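Local coordinates for ABC transporter, ATP binding protein (Sulfolobus solfataricus, PDB 1OXX), which hydrolyses ATP to power glucose uptake, as the ATP-binding subunit of the GlcSTUV ABC transporter, at residues Glu185-Arg189 / Leu190-Leu194; Val196-Asp200 / Pro201-Phe205; Pro232-Ile235 / Gln236-Ser239. The protein carries 1 engineered substitution. All coordinates share one frame; numbering follows the deposited sequence.

In the fold
Contact 1 and contact 2 sit at the two ends of strand 193-198, inside the mixed sheet of the ATP-binding domain; their centres are about 17 Å apart. Contact 1 turns helix 176-190 into that strand, completing a beta-alpha-beta unit that starts at strand 161-165, and lies away from the nucleotide site. Contact 2 leads out of the strand into helix 201-207, and its His199 reaches Glu166 and Lys44, both inferred to bind ATP. Contact 3 starts helix 235-241, its Gln236 side chain about 9 Å from that of Ser40, likewise inferred. Centres of contacts 2 and 3 are about 16 Å apart; contacts 1 and 3, with centres about 30 Å apart, lie on opposite sides of the chain's centre.

Contact 1: Glu185-Arg189 / Leu190-Leu194; sequences EVQSR and LGVTL
Helix 176-190 closes with Leu190 N hydrogen-bonded to Val186 O and Gly191 N hydrogen-bonded to Gln187 O at 2.7 Å, after which Gly191, with a positive phi of 73°, breaks the spiral and sends the chain toward strand 193-198. Gln187 links the last turn to the backbone that follows. Its CG stands anti to the backbone N and the chain bends at chi2 (-78°), which carries the amide over to the departing backbone: NE2 donates to Val192 O at 2.9 Å, nearly straight (175°) and with the acceptor in the amide plane. The aliphatic part of the same side chain meets Leu194, CG lying 4.1 Å from Leu194 CD1, and also touches Val192 CG2. One turn apart on the helix, Val186 and Leu190 run alongside each other, with CG1 of Val186 3.9 Å from CD1 of Leu190; Leu155 of helix 143-155 packs against both. Arg189 folds back at chi3, and its guanidinium lays one face over Leu190 CG, with NH1 3.4 Å from Leu190 CD2. Gln187 is buried, and its side-chain NE2-H is used on Val192 O while its methylenes join the apolar side, tying the last helical turn to the strand that follows.

Contact 2: Val196-Asp200 / Pro201-Phe205; sequences VVSHD and PADIF
Ser198 OG is held on two sides: it donates to Asp203 OD1 at 2.8 Å and accepts from Asp200 N at 3.0 Å, the latter bond forming an ST turn just before helix 201-207. With OG anti to the backbone N (chi1 -176°), the hydroxyl reaches the anti side of the Asp203 carboxylate, 21° out of its plane. Asp200 is the N-cap of the next helix. Its OD1 accepts from Ala202 N at 2.9 Å, the N-H approaching from above the carboxylate plane, and the Ala202 methyl group lies against the same oxygen at 3.4 Å. The carbonyl O of Asp200 also takes Asp203 N, which stands well above the carbonyl plane. A water molecule joins the two acids, 2.8 Å from Asp200 OD2 and 3.2 Å from Asp203 OD1. Deeper in, Val196 CG1 meets Ile204 CD1 at 4.3 Å, linking the strand to the first helical turn. Asp200 CB sits over the centre of one face of the His199 ring, whose ND1 is hydrogen-bonded to Glu166. This histidine probably corresponds to the switch (H-loop) histidine of ABC ATPases, from its position after this strand and beside Glu166 and Lys44, both inferred to bind ATP. Outside the segments, Arg180 makes a salt bridge with Asp203 OD2 and a long, weak ion pair with Asp200 OD2. The two carboxylates, whose OD2 atoms are 4.4 Å apart, would repel if both charged; Arg180 and the water probably offset that, and the serine and the cap probably help to hold the turn that carries His199.

Contact 3: Pro232-Ile235 / Gln236-Ser239; sequences PVSI and QVAS
The chain enters helix 235-241 through a capped first turn, in which Ala238 N is hydrogen-bonded to Ser234 O and Ser239 N to Ile235 O, both at 3.0 Å. Ser234 is the N-cap: its OG lies between the backbone N and the carbonyl carbon (chi1 69°), turned forward over the helix start, and accepts from Val237 N at 3.0 Å in an almost straight bond (171°). The CG2 methyl of Val237 rests against the same hydroxyl oxygen at 3.5 Å. Ahead of the cap, the Pro232 ring lies along the helix start, with CG 3.5 Å from the Ala238 methyl and CB 4.0 Å from Val237 CG1. Val233 crosses Val237 at an angle, its CG1 4.0 Å from Val237 CG2, the branch Pro232 does not touch. Ile235 CD1 adds a looser touch, 4.2 Å from Ala238 CB. Val237 continues inward onto Val213 and Val220 of neighbouring strands, while Val233 N is hydrogen-bonded to OE1 of Gln221. This is a serine N-cap, whose hydroxyl takes the N-H three residues on, with Pro232 and Val233 packed on Val237, and it fastens helix 235-241 to the edge hairpin of strands 210-215 and 218-223.

Contact 1: Glu185-Arg189 / Leu190-Leu194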
loop_
_atom_site.group_PDB
_atom_site.type_symbol
_atom_site.label_atom_id
_atom_site.label_comp_id
_atom_site.label_asym_id
_atom_site.label_seq_id
_atom_site.Cartn_x
_atom_site.Cartn_y
_atom_site.Cartn_z
ATOM N N GLU A 185 11.244 -11.166 6.267
ATOM C CA GLU A 185 12.108 -12.293 6.606
ATOM C C GLU A 185 11.523 -13.613 6.118
ATOM O O GLU A 185 12.224 -14.442 5.541
ATOM C CB GLU A 185 12.330 -12.339 8.121
ATOM N N VAL A 186 10.236 -13.813 6.369
ATOM C CA VAL A 186 9.547 -15.013 5.922
ATOM C C VAL A 186 9.631 -15.155 4.411
ATOM O O VAL A 186 9.920 -16.237 3.889
ATOM C CB VAL A 186 8.064 -14.971 6.350
ATOM C CG1 VAL A 186 7.217 -15.906 5.510
ATOM C CG2 VAL A 186 7.936 -15.261 7.835
ATOM N N GLN A 187 9.363 -14.078 3.686
ATOM C CA GLN A 187 9.390 -14.141 2.234
ATOM C C GLN A 187 10.776 -14.511 1.739
ATOM O O GLN A 187 10.918 -15.334 0.833
ATOM C CB GLN A 187 8.925 -12.821 1.616
ATOM C CG GLN A 187 8.671 -12.913 0.110
ATOM C CD GLN A 187 9.953 -12.887 -0.715
ATOM O OE1 GLN A 187 10.941 -12.246 -0.324
ATOM N NE2 GLN A 187 9.941 -13.568 -1.864
ATOM N N SER A 188 11.810 -13.922 2.337
ATOM C CA SER A 188 13.186 -14.202 1.936
ATOM C C SER A 188 13.546 -15.658 2.155
ATOM O O SER A 188 14.172 -16.299 1.290
ATOM C CB SER A 188 14.155 -13.335 2.745
ATOM O OG SER A 188 15.486 -13.536 2.292
ATOM N N ARG A 189 13.166 -16.171 3.322
ATOM C CA ARG A 189 13.462 -17.535 3.730
ATOM C C ARG A 189 12.759 -18.572 2.863
ATOM O O ARG A 189 13.336 -19.592 2.516
ATOM C CB ARG A 189 13.042 -17.712 5.187
ATOM C CG ARG A 189 13.207 -19.093 5.724
ATOM C CD ARG A 189 13.122 -19.145 7.235
ATOM N NE ARG A 189 11.822 -18.694 7.719
ATOM C CZ ARG A 189 10.717 -19.404 7.593
ATOM N NH1 ARG A 189 10.766 -20.579 6.988
ATOM N NH2 ARG A 189 9.568 -18.944 8.058
ATOM N N LEU A 190 11.506 -18.304 2.506
ATOM C CA LEU A 190 10.727 -19.264 1.735
ATOM C C LEU A 190 10.772 -19.051 0.220
ATOM O O LEU A 190 10.552 -20.007 -0.528
ATOM C CB LEU A 190 9.265 -19.206 2.190
ATOM C CG LEU A 190 8.993 -19.614 3.639
ATOM C CD1 LEU A 190 7.525 -19.488 3.979
ATOM C CD2 LEU A 190 9.406 -21.057 3.889
ATOM N N GLY A 191 11.030 -17.820 -0.218
ATOM C CA GLY A 191 11.073 -17.494 -1.631
ATOM C C GLY A 191 9.709 -17.471 -2.290
ATOM O O GLY A 191 9.616 -17.508 -3.515
ATOM N N VAL A 192 8.653 -17.399 -1.483
ATOM C CA VAL A 192 7.295 -17.385 -2.025
ATOM C C VAL A 192 7.025 -16.096 -2.803
ATOM O O VAL A 192 7.552 -15.045 -2.492
ATOM C CB VAL A 192 6.219 -17.464 -0.913
ATOM C CG1 VAL A 192 6.226 -18.829 -0.234
ATOM C CG2 VAL A 192 6.403 -16.369 0.094
ATOM N N THR A 193 6.182 -16.195 -3.812
ATOM C CA THR A 193 5.633 -15.016 -4.433
ATOM C C THR A 193 4.775 -14.365 -3.350
ATOM O O THR A 193 4.139 -15.046 -2.528
ATOM C CB THR A 193 4.805 -15.424 -5.633
ATOM O OG1 THR A 193 5.640 -16.111 -6.581
ATOM C CG2 THR A 193 4.236 -14.194 -6.391
ATOM N N LEU A 194 4.718 -13.041 -3.355
ATOM C CA LEU A 194 3.988 -12.345 -2.315
ATOM C C LEU A 194 3.168 -11.232 -2.939
ATOM O O LEU A 194 3.679 -10.476 -3.772
ATOM C CB LEU A 194 4.967 -11.761 -1.304
ATOM C CG LEU A 194 4.318 -11.004 -0.150
ATOM C CD1 LEU A 194 5.212 -10.961 1.063
ATOM C CD2 LEU A 194 3.945 -9.607 -0.600
#

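Contact 2: Val196-Asp200 / Pro201-Phe205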
loop_
_atom_site.group_PDB
_atom_site.type_symbol
_atom_site.label_atom_id
_atom_site.label_comp_id
_atom_site.label_asym_id
_atom_site.label_seq_id
_atom_site.Cartn_x
_atom_site.Cartn_y
_atom_site.Cartn_z
ATOM N N VAL A 196 0.644 -8.086 -1.639
ATOM C CA VAL A 196 0.112 -7.341 -0.500
ATOM C C VAL A 196 -0.758 -6.224 -1.030
ATOM O O VAL A 196 -0.371 -5.517 -1.964
ATOM C CB VAL A 196 1.229 -6.789 0.395
ATOM C CG1 VAL A 196 2.159 -5.901 -0.394
ATOM C CG2 VAL A 196 0.645 -6.003 1.591
ATOM N N VAL A 197 -1.950 -6.088 -0.467
ATOM C CA VAL A 197 -2.813 -4.968 -0.802
ATOM C C VAL A 197 -3.049 -4.180 0.474
ATOM O O VAL A 197 -3.232 -4.754 1.553
ATOM C CB VAL A 197 -4.146 -5.376 -1.466
ATOM C CG1 VAL A 197 -3.900 -6.332 -2.616
ATOM C CG2 VAL A 197 -5.092 -5.981 -0.457
ATOM N N SER A 198 -3.048 -2.849 0.366
ATOM C CA SER A 198 -3.194 -2.004 1.533
ATOM C C SER A 198 -3.565 -0.587 1.133
ATOM O O SER A 198 -3.364 -0.204 -0.019
ATOM C CB SER A 198 -1.874 -1.943 2.320
ATOM O OG SER A 198 -1.987 -1.208 3.524
ATOM N N HIS A 199 -4.138 0.119 2.099
ATOM C CA HIS A 199 -4.468 1.536 1.996
ATOM C C HIS A 199 -3.252 2.359 2.416
ATOM O O HIS A 199 -3.138 3.553 2.071
ATOM C CB HIS A 199 -5.631 1.862 2.941
ATOM C CG HIS A 199 -5.254 1.822 4.387
ATOM N ND1 HIS A 199 -4.954 0.648 5.044
ATOM C CD2 HIS A 199 -5.095 2.813 5.296
ATOM C CE1 HIS A 199 -4.637 0.917 6.298
ATOM N NE2 HIS A 199 -4.718 2.223 6.478
ATOM N N ASP A 200 -2.349 1.715 3.158
ATOM C CA ASP A 200 -1.174 2.368 3.721
ATOM C C ASP A 200 0.075 2.197 2.872
ATOM O O ASP A 200 0.578 1.090 2.723
ATOM C CB ASP A 200 -0.884 1.801 5.107
ATOM C CG ASP A 200 0.138 2.609 5.859
ATOM O OD1 ASP A 200 0.711 3.556 5.272
ATOM O OD2 ASP A 200 0.429 2.379 7.055
ATOM N N PRO A 201 0.592 3.280 2.307
ATOM C CA PRO A 201 1.808 3.178 1.502
ATOM C C PRO A 201 3.008 2.645 2.300
ATOM O O PRO A 201 3.950 2.097 1.721
ATOM C CB PRO A 201 2.062 4.617 1.010
ATOM C CG PRO A 201 1.060 5.476 1.668
ATOM C CD PRO A 201 0.080 4.657 2.416
ATOM N N ALA A 202 2.991 2.772 3.622
ATOM C CA ALA A 202 4.113 2.264 4.406
ATOM C C ALA A 202 4.257 0.743 4.257
ATOM O O ALA A 202 5.365 0.193 4.292
ATOM C CB ALA A 202 3.962 2.651 5.875
ATOM N N ASP A 203 3.135 0.067 4.076
ATOM C CA ASP A 203 3.149 -1.371 3.883
ATOM C C ASP A 203 3.816 -1.688 2.540
ATOM O O ASP A 203 4.612 -2.624 2.415
ATOM C CB ASP A 203 1.726 -1.915 3.932
ATOM C CG ASP A 203 1.122 -1.851 5.333
ATOM O OD1 ASP A 203 -0.122 -1.912 5.459
ATOM O OD2 ASP A 203 1.818 -1.717 6.343
ATOM N N ILE A 204 3.502 -0.881 1.530
ATOM C CA ILE A 204 4.073 -1.040 0.193
ATOM C C ILE A 204 5.580 -0.789 0.195
ATOM O O ILE A 204 6.360 -1.577 -0.333
ATOM C CB ILE A 204 3.401 -0.023 -0.760
ATOM C CG1 ILE A 204 1.935 -0.368 -0.952
ATOM C CG2 ILE A 204 4.122 0.059 -2.103
ATOM C CD1 ILE A 204 1.725 -1.715 -1.478
ATOM N N PHE A 205 6.005 0.319 0.774
ATOM C CA PHE A 205 7.432 0.627 0.782
ATOM C C PHE A 205 8.249 -0.411 1.537
ATOM O O PHE A 205 9.403 -0.684 1.186
ATOM C CB PHE A 205 7.679 2.021 1.338
ATOM C CG PHE A 205 7.518 3.095 0.307
ATOM C CD1 PHE A 205 6.334 3.800 0.207
ATOM C CD2 PHE A 205 8.522 3.354 -0.612
ATOM C CE1 PHE A 205 6.164 4.777 -0.766
ATOM C CE2 PHE A 205 8.362 4.315 -1.576
ATOM C CZ PHE A 205 7.174 5.029 -1.663
HETATM O O HOH W 1 -0.348 -0.161 8.080
#

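Contact 3: Pro232-Ile235 / Gln236-Ser239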
loop_
_atom_site.group_PDB
_atom_site.type_symbol
_atom_site.label_atom_id
_atom_site.label_comp_id
_atom_site.label_asym_id
_atom_site.label_seq_id
_atom_site.Cartn_x
_atom_site.Cartn_y
_atom_site.Cartn_z
ATOM N N PRO A 232 4.825 10.112 -10.449
ATOM C CA PRO A 232 3.436 9.643 -10.532
ATOM C C PRO A 232 2.776 10.115 -11.817
ATOM O O PRO A 232 3.007 11.242 -12.256
ATOM C CB PRO A 232 2.764 10.291 -9.329
ATOM C CG PRO A 232 3.619 11.505 -9.023
ATOM C CD PRO A 232 5.023 11.114 -9.395
ATOM N N VAL A 233 1.901 9.282 -12.375
ATOM C CA VAL A 233 1.273 9.609 -13.651
ATOM C C VAL A 233 0.167 10.636 -13.501
ATOM O O VAL A 233 -0.233 11.280 -14.479
ATOM C CB VAL A 233 0.725 8.331 -14.329
ATOM C CG1 VAL A 233 -0.503 7.836 -13.621
ATOM C CG2 VAL A 233 0.425 8.571 -15.815
ATOM N N SER A 234 -0.305 10.815 -12.277
ATOM C CA SER A 234 -1.402 11.723 -11.995
ATOM C C SER A 234 -1.295 12.208 -10.576
ATOM O O SER A 234 -0.593 11.619 -9.762
ATOM C CB SER A 234 -2.741 11.007 -12.159
ATOM O OG SER A 234 -2.932 10.017 -11.136
ATOM N N ILE A 235 -2.009 13.278 -10.249
ATOM C CA ILE A 235 -1.984 13.767 -8.876
ATOM C C ILE A 235 -2.653 12.752 -7.929
ATOM O O ILE A 235 -2.268 12.632 -6.761
ATOM C CB ILE A 235 -2.601 15.198 -8.749
ATOM C CG1 ILE A 235 -2.199 15.839 -7.418
ATOM C CG2 ILE A 235 -4.127 15.173 -8.905
ATOM C CD1 ILE A 235 -0.729 16.146 -7.271
ATOM N N GLN A 236 -3.626 12.000 -8.439
ATOM C CA GLN A 236 -4.252 10.966 -7.615
ATOM C C GLN A 236 -3.254 9.874 -7.248
ATOM O O GLN A 236 -3.185 9.448 -6.099
ATOM C CB GLN A 236 -5.483 10.347 -8.267
ATOM C CG GLN A 236 -6.172 9.391 -7.307
ATOM C CD GLN A 236 -7.632 9.145 -7.615
ATOM O OE1 GLN A 236 -8.392 8.733 -6.731
ATOM N NE2 GLN A 236 -8.029 9.382 -8.858
ATOM N N VAL A 237 -2.475 9.396 -8.203
ATOM C CA VAL A 237 -1.452 8.426 -7.843
ATOM C C VAL A 237 -0.434 9.052 -6.880
ATOM O O VAL A 237 0.010 8.430 -5.916
ATOM C CB VAL A 237 -0.727 7.882 -9.080
ATOM C CG1 VAL A 237 0.501 7.095 -8.681
ATOM C CG2 VAL A 237 -1.672 7.027 -9.901
ATOM N N ALA A 238 -0.058 10.296 -7.150
ATOM C CA ALA A 238 0.911 10.974 -6.303
ATOM C C ALA A 238 0.496 10.945 -4.846
ATOM O O ALA A 238 1.329 10.731 -3.971
ATOM C CB ALA A 238 1.084 12.403 -6.746
ATOM N N SER A 239 -0.786 11.187 -4.588
ATOM C CA SER A 239 -1.300 11.229 -3.220
ATOM C C SER A 239 -1.523 9.848 -2.612
ATOM O O SER A 239 -1.455 9.678 -1.403
ATOM C CB SER A 239 -2.590 12.039 -3.177
ATOM O OG SER A 239 -3.671 11.339 -3.749
#